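Local coordinates for protein ferredoxin-thioredoxin reductase subunit A2, chloroplastic (Arabidopsis thaliana, PDB 7C2B) that probably acts as the variable subunit of ferredoxin-thioredoxin reductase, the enzyme that uses electrons from reduced ferredoxin for the two-electron reduction of thioredoxins, at residues V42-Y47 with T100-D105; G62-Y67 with L80-Q85; V49-E54 with E91-V96; V55-M60 with V84-E89. One frame throughout, in Å; residues are numbered along the deposited sequence.

How the contacts relate
Contact 2 pairs neighbouring strands of the five-stranded antiparallel sheet, and the other three lay the 42-60 region against that sheet, consistent with the SH3-like fold of this family. Contacts 1 and 2 have centres about 10 Å apart and are joined through the sheet, L102 N lying 2.8 Å from F82 O. Contacts 1 and 4, with centres about 9 Å apart, meet where 45-46 pairs with 55-56. Contact 4 shares V84 and Q85 with contact 2; its centre is about 11 Å from that of contact 3, at the far end of the sheet. A nitrate, probably from the crystallisation liquor, sits beside H101 of contact 1, with the K83 side chain of contact 2 about 6 Å away (nearest atoms).

Contact 1: V42-Y47 with T100-D105; sequences VPLKVY and THLKED. With NO3 (nitrate ion), chain J.
The backbones of 42-47 and 100-105 run nearly antiparallel, their end-to-end directions 158° apart, but too widely spaced to pair as strands. Side chains fill the interval. At its middle L44, with CG anti to the backbone N, sends CD2 obliquely across to CD2 of L102, and the two methyls press together at 3.5 Å, tighter than usual for carbon atoms. Beside them V46 and T100 meet tip to tip, V46 CG1 lying 3.9 Å from T100 CG2. Threonine suits this buried place because its methyl serves the apolar contact while OG1 hydrogen-bonds just outside the two segments. At the other end V42 CG1 rests 3.9 Å from the carbonyl O of D105, where the chain turns into a 3-10 segment. Nearby, K103 NZ reaches D105 OD1 on its syn lone pair at 2.7 Å, a salt bridge within 100-105. H101 points elsewhere: NE2 makes a weak hydrogen bond of 3.0 Å to nitrate O3, and ND1 bonds an acidic side chain of another protein chain. Methyl groups thus join the two segments by close fit and exclusion of water, while K103 and D105 pair within their own segment and T100 OG1 and H101 ND1 bond outside both.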
loop_
_atom_site.group_PDB
_atom_site.type_symbol
_atom_site.label_atom_id
_atom_site.label_comp_id
_atom_site.label_asym_id
_atom_site.label_seq_id
_atom_site.Cartn_x
_atom_site.Cartn_y
_atom_site.Cartn_z
ATOM N N VAL B 42 -14.181 10.155 13.411
ATOM C CA VAL B 42 -12.907 10.796 13.088
ATOM C C VAL B 42 -13.095 11.639 11.838
ATOM O O VAL B 42 -14.022 11.406 11.051
ATOM C CB VAL B 42 -11.781 9.766 12.857
ATOM C CG1 VAL B 42 -11.509 8.942 14.130
ATOM C CG2 VAL B 42 -12.128 8.861 11.680
ATOM N N PRO B 43 -12.232 12.636 11.634
ATOM C CA PRO B 43 -12.273 13.387 10.370
ATOM C C PRO B 43 -11.953 12.477 9.197
ATOM O O PRO B 43 -11.006 11.688 9.239
ATOM C CB PRO B 43 -11.200 14.467 10.553
ATOM C CG PRO B 43 -11.022 14.593 12.054
ATOM C CD PRO B 43 -11.264 13.206 12.593
ATOM N N LEU B 44 -12.755 12.590 8.143
ATOM C CA LEU B 44 -12.607 11.707 6.992
ATOM C C LEU B 44 -13.299 12.361 5.804
ATOM O O LEU B 44 -14.524 12.499 5.802
ATOM C CB LEU B 44 -13.200 10.333 7.290
ATOM C CG LEU B 44 -13.392 9.432 6.055
ATOM C CD1 LEU B 44 -12.071 9.208 5.328
ATOM C CD2 LEU B 44 -14.011 8.111 6.489
ATOM N N LYS B 45 -12.519 12.767 4.805
ATOM C CA LYS B 45 -13.053 13.331 3.573
ATOM C C LYS B 45 -13.118 12.250 2.506
ATOM O O LYS B 45 -12.189 11.454 2.369
ATOM C CB LYS B 45 -12.183 14.488 3.069
ATOM C CG LYS B 45 -11.946 15.614 4.078
ATOM C CD LYS B 45 -10.882 16.579 3.560
ATOM C CE LYS B 45 -10.897 17.909 4.298
ATOM N NZ LYS B 45 -10.082 17.883 5.554
ATOM N N VAL B 46 -14.211 12.226 1.744
ATOM C CA VAL B 46 -14.322 11.286 0.635
ATOM C C VAL B 46 -14.675 12.052 -0.636
ATOM O O VAL B 46 -15.285 13.128 -0.601
ATOM C CB VAL B 46 -15.334 10.135 0.902
ATOM C CG1 VAL B 46 -14.843 9.235 2.065
ATOM C CG2 VAL B 46 -16.746 10.647 1.167
ATOM N N TYR B 47 -14.288 11.472 -1.768
ATOM C CA TYR B 47 -14.265 12.182 -3.034
ATOM C C TYR B 47 -15.071 11.504 -4.129
ATOM O O TYR B 47 -15.131 12.033 -5.241
ATOM C CB TYR B 47 -12.808 12.360 -3.494
ATOM C CG TYR B 47 -12.000 13.156 -2.495
ATOM C CD1 TYR B 47 -12.038 14.547 -2.501
ATOM C CD2 TYR B 47 -11.230 12.527 -1.530
ATOM C CE1 TYR B 47 -11.322 15.288 -1.584
ATOM C CE2 TYR B 47 -10.513 13.265 -0.606
ATOM C CZ TYR B 47 -10.570 14.650 -0.643
ATOM O OH TYR B 47 -9.865 15.394 0.274
ATOM N N THR B 100 -19.225 4.058 1.717
ATOM C CA THR B 100 -17.846 4.386 2.037
ATOM C C THR B 100 -17.271 3.212 2.815
ATOM O O THR B 100 -17.953 2.640 3.669
ATOM C CB THR B 100 -17.734 5.687 2.860
ATOM O OG1 THR B 100 -18.093 6.817 2.049
ATOM C CG2 THR B 100 -16.316 5.883 3.370
ATOM N N HIS B 101 -16.033 2.842 2.505
ATOM C CA HIS B 101 -15.337 1.785 3.230
ATOM C C HIS B 101 -14.631 2.355 4.455
ATOM O O HIS B 101 -13.905 3.352 4.350
ATOM C CB HIS B 101 -14.331 1.100 2.306
ATOM C CG HIS B 101 -14.962 0.228 1.267
ATOM N ND1 HIS B 101 -15.468 0.717 0.077
ATOM C CD2 HIS B 101 -15.149 -1.112 1.233
ATOM C CE1 HIS B 101 -15.939 -0.287 -0.640
ATOM N NE2 HIS B 101 -15.761 -1.407 0.041
ATOM N N LEU B 102 -14.840 1.717 5.613
ATOM C CA LEU B 102 -14.252 2.159 6.874
ATOM C C LEU B 102 -13.530 1.001 7.555
ATOM O O LEU B 102 -13.798 -0.176 7.292
ATOM C CB LEU B 102 -15.310 2.706 7.853
ATOM C CG LEU B 102 -16.252 3.811 7.391
ATOM C CD1 LEU B 102 -17.127 4.248 8.573
ATOM C CD2 LEU B 102 -15.427 4.964 6.887
ATOM N N LYS B 103 -12.606 1.349 8.441
ATOM C CA LYS B 103 -12.057 0.381 9.381
ATOM C C LYS B 103 -12.574 0.691 10.777
ATOM O O LYS B 103 -13.159 1.750 11.031
ATOM C CB LYS B 103 -10.522 0.362 9.345
ATOM C CG LYS B 103 -9.840 1.707 9.511
ATOM C CD LYS B 103 -8.337 1.523 9.334
ATOM C CE LYS B 103 -7.618 2.844 9.202
ATOM N NZ LYS B 103 -7.751 3.630 10.444
ATOM N N GLU B 104 -12.349 -0.265 11.685
ATOM C CA GLU B 104 -13.065 -0.283 12.956
ATOM C C GLU B 104 -12.784 0.955 13.798
ATOM O O GLU B 104 -13.672 1.415 14.523
ATOM C CB GLU B 104 -12.718 -1.557 13.741
ATOM C CG GLU B 104 -11.225 -1.818 13.881
ATOM C CD GLU B 104 -10.888 -2.815 14.985
ATOM O OE1 GLU B 104 -11.778 -3.610 15.374
ATOM O OE2 GLU B 104 -9.726 -2.807 15.457
ATOM N N ASP B 105 -11.580 1.521 13.714
ATOM C CA ASP B 105 -11.283 2.666 14.559
ATOM C C ASP B 105 -11.805 3.984 13.991
ATOM O O ASP B 105 -11.497 5.040 14.543
ATOM C CB ASP B 105 -9.773 2.743 14.862
ATOM C CG ASP B 105 -8.898 3.037 13.639
ATOM O OD1 ASP B 105 -9.410 3.316 12.533
ATOM O OD2 ASP B 105 -7.652 2.998 13.801
HETATM N N NO3 J . -14.481 -3.516 -2.264
HETATM O O1 NO3 J . -13.454 -3.907 -2.897
HETATM O O2 NO3 J . -15.291 -2.703 -2.811
HETATM O O3 NO3 J . -14.698 -3.941 -1.090
#

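Contact 2: G62-Y67 with L80-Q85; sequences GFIKDY and LPFKVQ
The ring of F82 receives the edge of Y67 on one face, in an edge-to-face pair whose F82 and Y67 ring centroids are 4.8 Å apart and whose planes meet at 52°. Y67 CD1 stands over the centre of the F82 ring, placed there because CG of Y67 is anti to the backbone N (chi1 178°). The neighbouring Y67 CE1 touches P81 CB at 3.5 Å, and I64 CD1 comes obliquely to F82 CD1 at 3.8 Å, a branched aliphatic fitting beside the ring. An alanine in place of F82 would lose the aromatic partner of Y67 and the surface met by I64, and would probably loosen this side of the sheet. On the other face of the sheet, the one carrying F63, D66, K83 and Q85, Q85 runs alongside F63, its CB 4.1 Å from the F63 ring centroid in a CH-pi contact. Antiparallel pairing sets these positions: F63 and Q85 exchange backbone hydrogen bonds, and a classic beta bulge follows, in which K83 O accepts K65 N at 2.6 Å and D66 N at 3.1 Å. G62 suits its place because a CB would clash with Q85 O, which its CA approaches to 3.1 Å. Farther out, F107 meets F82 edge-to-face, D27 OD1 hydrogen-bonds Y67 OH, and F99 forms a cation-pi contact with K83. The main-chain polar groups thus bind the strands while I64, Y67, F82 and V84 make one face largely apolar; the bulge's extra residue lets two N-H groups share one carbonyl.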
loop_
_atom_site.group_PDB
_atom_site.type_symbol
_atom_site.label_atom_id
_atom_site.label_comp_id
_atom_site.label_asym_id
_atom_site.label_seq_id
_atom_site.Cartn_x
_atom_site.Cartn_y
_atom_site.Cartn_z
ATOM N N GLY B 62 -24.779 6.112 9.504
ATOM C CA GLY B 62 -25.211 5.203 8.463
ATOM C C GLY B 62 -25.343 3.803 9.016
ATOM O O GLY B 62 -25.469 3.633 10.230
ATOM N N PHE B 63 -25.307 2.785 8.167
ATOM C CA PHE B 63 -25.357 1.430 8.686
ATOM C C PHE B 63 -24.397 0.551 7.912
ATOM O O PHE B 63 -24.098 0.803 6.742
ATOM C CB PHE B 63 -26.789 0.844 8.662
ATOM C CG PHE B 63 -27.314 0.505 7.293
ATOM C CD1 PHE B 63 -28.047 1.439 6.568
ATOM C CD2 PHE B 63 -27.131 -0.762 6.755
ATOM C CE1 PHE B 63 -28.558 1.131 5.323
ATOM C CE2 PHE B 63 -27.635 -1.084 5.509
ATOM C CZ PHE B 63 -28.351 -0.130 4.782
ATOM N N ILE B 64 -23.906 -0.484 8.586
ATOM C CA ILE B 64 -22.931 -1.374 7.969
ATOM C C ILE B 64 -23.652 -2.223 6.929
ATOM O O ILE B 64 -24.520 -3.036 7.258
ATOM C CB ILE B 64 -22.219 -2.237 9.010
ATOM C CG1 ILE B 64 -21.337 -1.347 9.889
ATOM C CG2 ILE B 64 -21.415 -3.340 8.328
ATOM C CD1 ILE B 64 -20.871 -2.025 11.164
ATOM N N LYS B 65 -23.290 -2.023 5.666
ATOM C CA LYS B 65 -23.867 -2.772 4.560
ATOM C C LYS B 65 -23.215 -4.137 4.420
ATOM O O LYS B 65 -23.895 -5.133 4.149
ATOM C CB LYS B 65 -23.703 -1.974 3.266
ATOM C CG LYS B 65 -24.433 -2.549 2.053
ATOM C CD LYS B 65 -25.917 -2.187 2.105
ATOM C CE LYS B 65 -26.653 -2.695 0.866
ATOM N NZ LYS B 65 -28.094 -2.332 0.892
ATOM N N ASP B 66 -21.900 -4.197 4.588
ATOM C CA ASP B 66 -21.185 -5.448 4.425
ATOM C C ASP B 66 -19.894 -5.378 5.215
ATOM O O ASP B 66 -19.391 -4.297 5.538
ATOM C CB ASP B 66 -20.883 -5.754 2.952
ATOM C CG ASP B 66 -20.892 -7.250 2.653
ATOM O OD1 ASP B 66 -20.879 -8.052 3.613
ATOM O OD2 ASP B 66 -20.926 -7.624 1.459
ATOM N N TYR B 67 -19.384 -6.558 5.539
ATOM C CA TYR B 67 -18.031 -6.736 6.038
ATOM C C TYR B 67 -17.399 -7.804 5.171
ATOM O O TYR B 67 -17.854 -8.950 5.169
ATOM C CB TYR B 67 -18.035 -7.164 7.502
ATOM C CG TYR B 67 -16.668 -7.416 8.075
ATOM C CD1 TYR B 67 -15.878 -6.358 8.514
ATOM C CD2 TYR B 67 -16.176 -8.708 8.211
ATOM C CE1 TYR B 67 -14.622 -6.580 9.069
ATOM C CE2 TYR B 67 -14.926 -8.946 8.762
ATOM C CZ TYR B 67 -14.152 -7.880 9.192
ATOM O OH TYR B 67 -12.911 -8.118 9.744
ATOM N N LEU B 80 -9.963 -1.547 4.631
ATOM C CA LEU B 80 -11.155 -0.816 5.058
ATOM C C LEU B 80 -12.345 -1.764 4.892
ATOM O O LEU B 80 -13.142 -1.627 3.955
ATOM C CB LEU B 80 -11.344 0.473 4.253
ATOM C CG LEU B 80 -10.170 1.466 4.286
ATOM C CD1 LEU B 80 -10.332 2.581 3.240
ATOM C CD2 LEU B 80 -9.966 2.062 5.692
ATOM N N PRO B 81 -12.484 -2.761 5.775
ATOM C CA PRO B 81 -13.391 -3.881 5.466
ATOM C C PRO B 81 -14.874 -3.618 5.662
ATOM O O PRO B 81 -15.677 -4.403 5.139
ATOM C CB PRO B 81 -12.918 -4.993 6.420
ATOM C CG PRO B 81 -12.316 -4.288 7.532
ATOM C CD PRO B 81 -11.667 -3.037 6.968
ATOM N N PHE B 82 -15.272 -2.570 6.381
ATOM C CA PHE B 82 -16.683 -2.272 6.613
ATOM C C PHE B 82 -17.221 -1.380 5.502
ATOM O O PHE B 82 -16.819 -0.220 5.380
ATOM C CB PHE B 82 -16.879 -1.580 7.961
ATOM C CG PHE B 82 -16.591 -2.461 9.152
ATOM C CD1 PHE B 82 -17.592 -3.250 9.706
ATOM C CD2 PHE B 82 -15.332 -2.474 9.740
ATOM C CE1 PHE B 82 -17.338 -4.055 10.812
ATOM C CE2 PHE B 82 -15.069 -3.278 10.859
ATOM C CZ PHE B 82 -16.074 -4.070 11.392
ATOM N N LYS B 83 -18.151 -1.903 4.713
ATOM C CA LYS B 83 -18.824 -1.090 3.709
ATOM C C LYS B 83 -20.057 -0.488 4.371
ATOM O O LYS B 83 -20.940 -1.224 4.818
ATOM C CB LYS B 83 -19.190 -1.924 2.484
ATOM C CG LYS B 83 -19.680 -1.107 1.282
ATOM C CD LYS B 83 -20.108 -2.038 0.152
ATOM C CE LYS B 83 -21.072 -1.372 -0.811
ATOM N NZ LYS B 83 -21.313 -2.265 -1.991
ATOM N N VAL B 84 -20.101 0.840 4.468
ATOM C CA VAL B 84 -21.133 1.536 5.229
ATOM C C VAL B 84 -21.989 2.354 4.273
ATOM O O VAL B 84 -21.461 3.087 3.427
ATOM C CB VAL B 84 -20.517 2.433 6.317
ATOM C CG1 VAL B 84 -21.607 3.106 7.130
ATOM C CG2 VAL B 84 -19.609 1.611 7.210
ATOM N N GLN B 85 -23.311 2.240 4.420
ATOM C CA GLN B 85 -24.247 3.000 3.600
ATOM C C GLN B 85 -24.626 4.291 4.311
ATOM O O GLN B 85 -25.024 4.269 5.480
ATOM C CB GLN B 85 -25.502 2.182 3.296
ATOM C CG GLN B 85 -26.574 2.946 2.514
ATOM C CD GLN B 85 -27.702 2.035 2.064
ATOM O OE1 GLN B 85 -27.459 0.924 1.602
ATOM N NE2 GLN B 85 -28.938 2.492 2.218
#

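Contact 3: V49-E54 with E91-V96; sequences VVRVPE and EGRGPV
A type II beta turn, V49 to V52, meets a classic beta bulge at the start of strand 94-102, so the loop between strands 45-46 and 55-56 is tied to the end of the large antiparallel sheet. The turn closes through V52 N to V49 O at 3.0 Å, with R51 in the third position at a positive phi of 62°. In the bulge R93 and G94 both face I90, and the backbone angles of G94, and of G92 just before R93, would jam a side chain against the preceding carbonyl. R93 spans the gap. Its guanidinium gives NH1 to V50 O at 2.8 Å, a nearly straight bond of 165° that uses a lone pair of the carbonyl and lies within 1° of the guanidinium plane; NH2 adds a weak bond to the same oxygen at 3.3 Å. An arginine fits here because its long chain, bent at chi3, can bring a flat donor to a turn carbonyl. The two faces of the group are occupied by different partners: R51 NE stands over the centre of one, and V96 CG2 lies over the opposite one, toward the rim. The methyl CG2 of V52 comes obliquely to R93 NH1. R51 and R93 cross at about a right angle, and their like charges would be expected to repel, somewhat offsetting the bonds to V50. Apart from the guanidinium, the buried valines V49 and V96 cross obliquely, CG1 of V49 touching CG1 of V96 at 3.9 Å.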
loop_
_atom_site.group_PDB
_atom_site.type_symbol
_atom_site.label_atom_id
_atom_site.label_comp_id
_atom_site.label_asym_id
_atom_site.label_seq_id
_atom_site.Cartn_x
_atom_site.Cartn_y
_atom_site.Cartn_z
ATOM N N VAL B 49 -18.453 10.619 -4.115
ATOM C CA VAL B 49 -19.905 10.740 -4.098
ATOM C C VAL B 49 -20.346 11.476 -5.354
ATOM O O VAL B 49 -19.775 12.512 -5.716
ATOM C CB VAL B 49 -20.375 11.442 -2.815
ATOM C CG1 VAL B 49 -21.887 11.566 -2.798
ATOM C CG2 VAL B 49 -19.914 10.654 -1.610
ATOM N N VAL B 50 -21.340 10.923 -6.049
ATOM C CA VAL B 50 -21.661 11.402 -7.394
ATOM C C VAL B 50 -22.059 12.868 -7.331
ATOM O O VAL B 50 -22.968 13.247 -6.582
ATOM C CB VAL B 50 -22.762 10.546 -8.023
ATOM C CG1 VAL B 50 -23.243 11.177 -9.323
ATOM C CG2 VAL B 50 -22.254 9.125 -8.257
ATOM N N ARG B 51 -21.342 13.701 -8.085
ATOM C CA ARG B 51 -21.605 15.130 -8.223
ATOM C C ARG B 51 -21.470 15.877 -6.898
ATOM O O ARG B 51 -21.995 16.984 -6.746
ATOM C CB ARG B 51 -22.987 15.378 -8.854
ATOM C CG ARG B 51 -23.018 15.168 -10.371
ATOM C CD ARG B 51 -24.376 15.546 -10.988
ATOM N NE ARG B 51 -25.478 14.743 -10.455
ATOM C CZ ARG B 51 -25.794 13.520 -10.881
ATOM N NH1 ARG B 51 -25.095 12.955 -11.858
ATOM N NH2 ARG B 51 -26.809 12.862 -10.331
ATOM N N VAL B 52 -20.779 15.290 -5.927
ATOM C CA VAL B 52 -20.395 16.008 -4.715
ATOM C C VAL B 52 -18.888 15.879 -4.561
ATOM O O VAL B 52 -18.412 14.847 -4.071
ATOM C CB VAL B 52 -21.107 15.460 -3.475
ATOM C CG1 VAL B 52 -21.059 16.486 -2.341
ATOM C CG2 VAL B 52 -22.513 15.060 -3.829
ATOM N N PRO B 53 -18.114 16.885 -4.960
ATOM C CA PRO B 53 -16.655 16.714 -5.014
ATOM C C PRO B 53 -16.012 16.290 -3.701
ATOM O O PRO B 53 -15.018 15.558 -3.733
ATOM C CB PRO B 53 -16.171 18.097 -5.454
ATOM C CG PRO B 53 -17.300 18.599 -6.314
ATOM C CD PRO B 53 -18.549 18.128 -5.620
ATOM N N GLU B 54 -16.532 16.724 -2.554
ATOM C CA GLU B 54 -15.875 16.440 -1.282
ATOM C C GLU B 54 -16.933 16.377 -0.196
ATOM O O GLU B 54 -17.767 17.279 -0.095
ATOM C CB GLU B 54 -14.822 17.504 -0.943
ATOM C CG GLU B 54 -13.923 17.127 0.245
ATOM C CD GLU B 54 -13.011 18.267 0.714
ATOM O OE1 GLU B 54 -12.376 18.925 -0.135
ATOM O OE2 GLU B 54 -12.919 18.500 1.938
ATOM N N GLU B 91 -28.713 20.197 -0.704
ATOM C CA GLU B 91 -29.613 21.280 -1.075
ATOM C C GLU B 91 -29.741 21.367 -2.587
ATOM O O GLU B 91 -28.740 21.399 -3.309
ATOM C CB GLU B 91 -29.097 22.601 -0.509
ATOM C CG GLU B 91 -29.132 22.682 1.010
ATOM C CD GLU B 91 -30.250 23.568 1.518
ATOM O OE1 GLU B 91 -31.430 23.180 1.375
ATOM O OE2 GLU B 91 -29.948 24.655 2.056
ATOM N N GLY B 92 -30.983 21.399 -3.065
ATOM C CA GLY B 92 -31.256 21.397 -4.485
ATOM C C GLY B 92 -31.222 20.034 -5.138
ATOM O O GLY B 92 -31.339 19.954 -6.367
ATOM N N ARG B 93 -31.070 18.962 -4.358
ATOM C CA ARG B 93 -30.983 17.607 -4.892
ATOM C C ARG B 93 -31.756 16.568 -4.094
ATOM O O ARG B 93 -32.181 15.567 -4.678
ATOM C CB ARG B 93 -29.519 17.161 -4.976
ATOM C CG ARG B 93 -29.042 16.850 -6.376
ATOM C CD ARG B 93 -27.598 16.402 -6.351
ATOM N NE ARG B 93 -27.481 14.958 -6.519
ATOM C CZ ARG B 93 -26.323 14.312 -6.572
ATOM N NH1 ARG B 93 -25.189 14.994 -6.462
ATOM N NH2 ARG B 93 -26.296 12.992 -6.730
ATOM N N GLY B 94 -31.955 16.753 -2.794
ATOM C CA GLY B 94 -32.579 15.745 -1.975
ATOM C C GLY B 94 -31.564 14.737 -1.475
ATOM O O GLY B 94 -30.351 14.963 -1.517
ATOM N N PRO B 95 -32.046 13.592 -1.005
ATOM C CA PRO B 95 -31.139 12.607 -0.406
ATOM C C PRO B 95 -30.256 11.946 -1.454
ATOM O O PRO B 95 -30.718 11.552 -2.527
ATOM C CB PRO B 95 -32.097 11.601 0.242
ATOM C CG PRO B 95 -33.339 11.695 -0.565
ATOM C CD PRO B 95 -33.444 13.128 -1.024
ATOM N N VAL B 96 -28.967 11.833 -1.136
ATOM C CA VAL B 96 -27.996 11.158 -1.992
ATOM C C VAL B 96 -27.421 9.983 -1.211
ATOM O O VAL B 96 -26.800 10.172 -0.161
ATOM C CB VAL B 96 -26.889 12.112 -2.466
ATOM C CG1 VAL B 96 -25.798 11.352 -3.212
ATOM C CG2 VAL B 96 -27.487 13.185 -3.358
#

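Contact 4: V55-M60 with V84-E89; sequences VELMGM and VQFVKE
M60 lies against F86 and K88, its CB 4.1 Å from F86 CD1 and its terminal CE 3.9 Å from K88 CB. CG of M60 is anti to the carbonyl carbon, and the bend at chi3 (53°) turns the CE methyl across the lysine chain at about a right angle; a flexible, unbranched methionine can follow both neighbours. The M60 carbonyl O approaches the edge of the F86 ring, near its plane, 3.9 Å from CE1. L57 CD1 comes obliquely to F86 CE2, and F98 of strand 94-102 also meets this buried ring. An alanine in place of F86 would remove the ring that both M60 and L57 touch, and is likely to leave their turn less firmly seated on the sheet. K88 combines two roles: its CD meets V55 CG1 tip to tip at 4.1 Å, while the chain, bent at chi4, lifts NZ to a water. That water accepts from K88 NZ at 2.8 Å and donates to E56 O at 2.8 Å, linking the strands through a polar bridge. The turn is closed by M60 N to L57 O and braced from outside by E56, whose OE2 accepts from M58 N on its anti lone pair and from L44 N. G59 suits the third position at its phi of 88°, where a side chain would be jammed against the M58 carbonyl. The result is a type II beta turn laid on the sheet by side chains of L57 and M60 and backbone hydrogen bonds of G59 and M60 with V40, consistent with the family's SH3-like fold.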
loop_
_atom_site.group_PDB
_atom_site.type_symbol
_atom_site.label_atom_id
_atom_site.label_comp_id
_atom_site.label_asym_id
_atom_site.label_seq_id
_atom_site.Cartn_x
_atom_site.Cartn_y
_atom_site.Cartn_z
ATOM N N VAL B 55 -16.911 15.303 0.587
ATOM C CA VAL B 55 -17.842 15.120 1.691
ATOM C C VAL B 55 -17.033 14.836 2.946
ATOM O O VAL B 55 -16.159 13.965 2.940
ATOM C CB VAL B 55 -18.838 13.977 1.424
ATOM C CG1 VAL B 55 -19.751 13.769 2.618
ATOM C CG2 VAL B 55 -19.653 14.270 0.183
ATOM N N GLU B 56 -17.319 15.575 4.015
ATOM C CA GLU B 56 -16.734 15.307 5.323
ATOM C C GLU B 56 -17.654 14.347 6.067
ATOM O O GLU B 56 -18.832 14.651 6.284
ATOM C CB GLU B 56 -16.542 16.597 6.123
ATOM C CG GLU B 56 -16.171 16.353 7.607
ATOM C CD GLU B 56 -14.847 15.620 7.790
ATOM O OE1 GLU B 56 -13.792 16.162 7.390
ATOM O OE2 GLU B 56 -14.855 14.497 8.341
ATOM N N LEU B 57 -17.123 13.187 6.452
ATOM C CA LEU B 57 -17.978 12.151 7.020
ATOM C C LEU B 57 -18.103 12.226 8.536
ATOM O O LEU B 57 -18.998 11.582 9.094
ATOM C CB LEU B 57 -17.457 10.763 6.647
ATOM C CG LEU B 57 -17.631 10.416 5.166
ATOM C CD1 LEU B 57 -17.258 8.969 4.920
ATOM C CD2 LEU B 57 -19.070 10.685 4.720
ATOM N N MET B 58 -17.239 12.972 9.215
ATOM C CA MET B 58 -17.249 12.922 10.676
ATOM C C MET B 58 -18.610 13.338 11.212
ATOM O O MET B 58 -19.163 14.370 10.814
ATOM C CB MET B 58 -16.169 13.821 11.264
ATOM C CG MET B 58 -16.186 13.773 12.793
ATOM S SD MET B 58 -14.672 14.418 13.451
ATOM C CE MET B 58 -14.903 14.047 15.202
ATOM N N GLY B 59 -19.168 12.513 12.091
ATOM C CA GLY B 59 -20.472 12.781 12.651
ATOM C C GLY B 59 -21.637 12.248 11.850
ATOM O O GLY B 59 -22.759 12.228 12.366
ATOM N N MET B 60 -21.421 11.819 10.611
ATOM C CA MET B 60 -22.507 11.256 9.826
ATOM C C MET B 60 -22.850 9.857 10.320
ATOM O O MET B 60 -21.988 9.110 10.791
ATOM C CB MET B 60 -22.140 11.224 8.344
ATOM C CG MET B 60 -22.039 12.619 7.767
ATOM S SD MET B 60 -21.836 12.663 5.987
ATOM C CE MET B 60 -23.230 11.656 5.466
ATOM N N VAL B 84 -20.101 0.840 4.468
ATOM C CA VAL B 84 -21.133 1.536 5.229
ATOM C C VAL B 84 -21.989 2.354 4.273
ATOM O O VAL B 84 -21.461 3.087 3.427
ATOM C CB VAL B 84 -20.517 2.433 6.317
ATOM C CG1 VAL B 84 -21.607 3.106 7.130
ATOM C CG2 VAL B 84 -19.609 1.611 7.210
ATOM N N GLN B 85 -23.311 2.240 4.420
ATOM C CA GLN B 85 -24.247 3.000 3.600
ATOM C C GLN B 85 -24.626 4.291 4.311
ATOM O O GLN B 85 -25.024 4.269 5.480
ATOM C CB GLN B 85 -25.502 2.182 3.296
ATOM C CG GLN B 85 -26.574 2.946 2.514
ATOM C CD GLN B 85 -27.702 2.035 2.064
ATOM O OE1 GLN B 85 -27.459 0.924 1.602
ATOM N NE2 GLN B 85 -28.938 2.492 2.218
ATOM N N PHE B 86 -24.488 5.411 3.601
ATOM C CA PHE B 86 -24.864 6.726 4.090
ATOM C C PHE B 86 -25.901 7.319 3.150
ATOM O O PHE B 86 -25.947 6.984 1.968
ATOM C CB PHE B 86 -23.663 7.685 4.156
ATOM C CG PHE B 86 -22.597 7.272 5.132
ATOM C CD1 PHE B 86 -22.685 7.635 6.468
ATOM C CD2 PHE B 86 -21.491 6.546 4.709
ATOM C CE1 PHE B 86 -21.705 7.264 7.371
ATOM C CE2 PHE B 86 -20.508 6.173 5.599
ATOM C CZ PHE B 86 -20.611 6.536 6.939
ATOM N N VAL B 87 -26.737 8.197 3.688
ATOM C CA VAL B 87 -27.577 9.079 2.888
ATOM C C VAL B 87 -27.314 10.495 3.371
ATOM O O VAL B 87 -27.368 10.755 4.577
ATOM C CB VAL B 87 -29.076 8.739 3.005
ATOM C CG1 VAL B 87 -29.870 9.538 1.970
ATOM C CG2 VAL B 87 -29.312 7.247 2.804
ATOM N N LYS B 88 -27.000 11.399 2.445
ATOM C CA LYS B 88 -26.709 12.786 2.787
ATOM C C LYS B 88 -27.644 13.713 2.024
ATOM O O LYS B 88 -27.773 13.607 0.798
ATOM C CB LYS B 88 -25.257 13.154 2.481
ATOM C CG LYS B 88 -24.860 14.521 3.023
ATOM C CD LYS B 88 -23.646 15.078 2.299
ATOM C CE LYS B 88 -23.544 16.577 2.486
ATOM N NZ LYS B 88 -23.298 16.925 3.911
ATOM N N GLU B 89 -28.295 14.609 2.760
ATOM C CA GLU B 89 -29.173 15.600 2.158
ATOM C C GLU B 89 -28.342 16.662 1.457
ATOM O O GLU B 89 -27.436 17.249 2.054
ATOM C CB GLU B 89 -30.053 16.238 3.231
ATOM C CG GLU B 89 -31.415 15.588 3.385
ATOM C CD GLU B 89 -32.251 15.715 2.133
ATOM O OE1 GLU B 89 -32.729 14.675 1.630
ATOM O OE2 GLU B 89 -32.419 16.855 1.642
HETATM O O HOH W 1 -21.073 16.130 5.377
#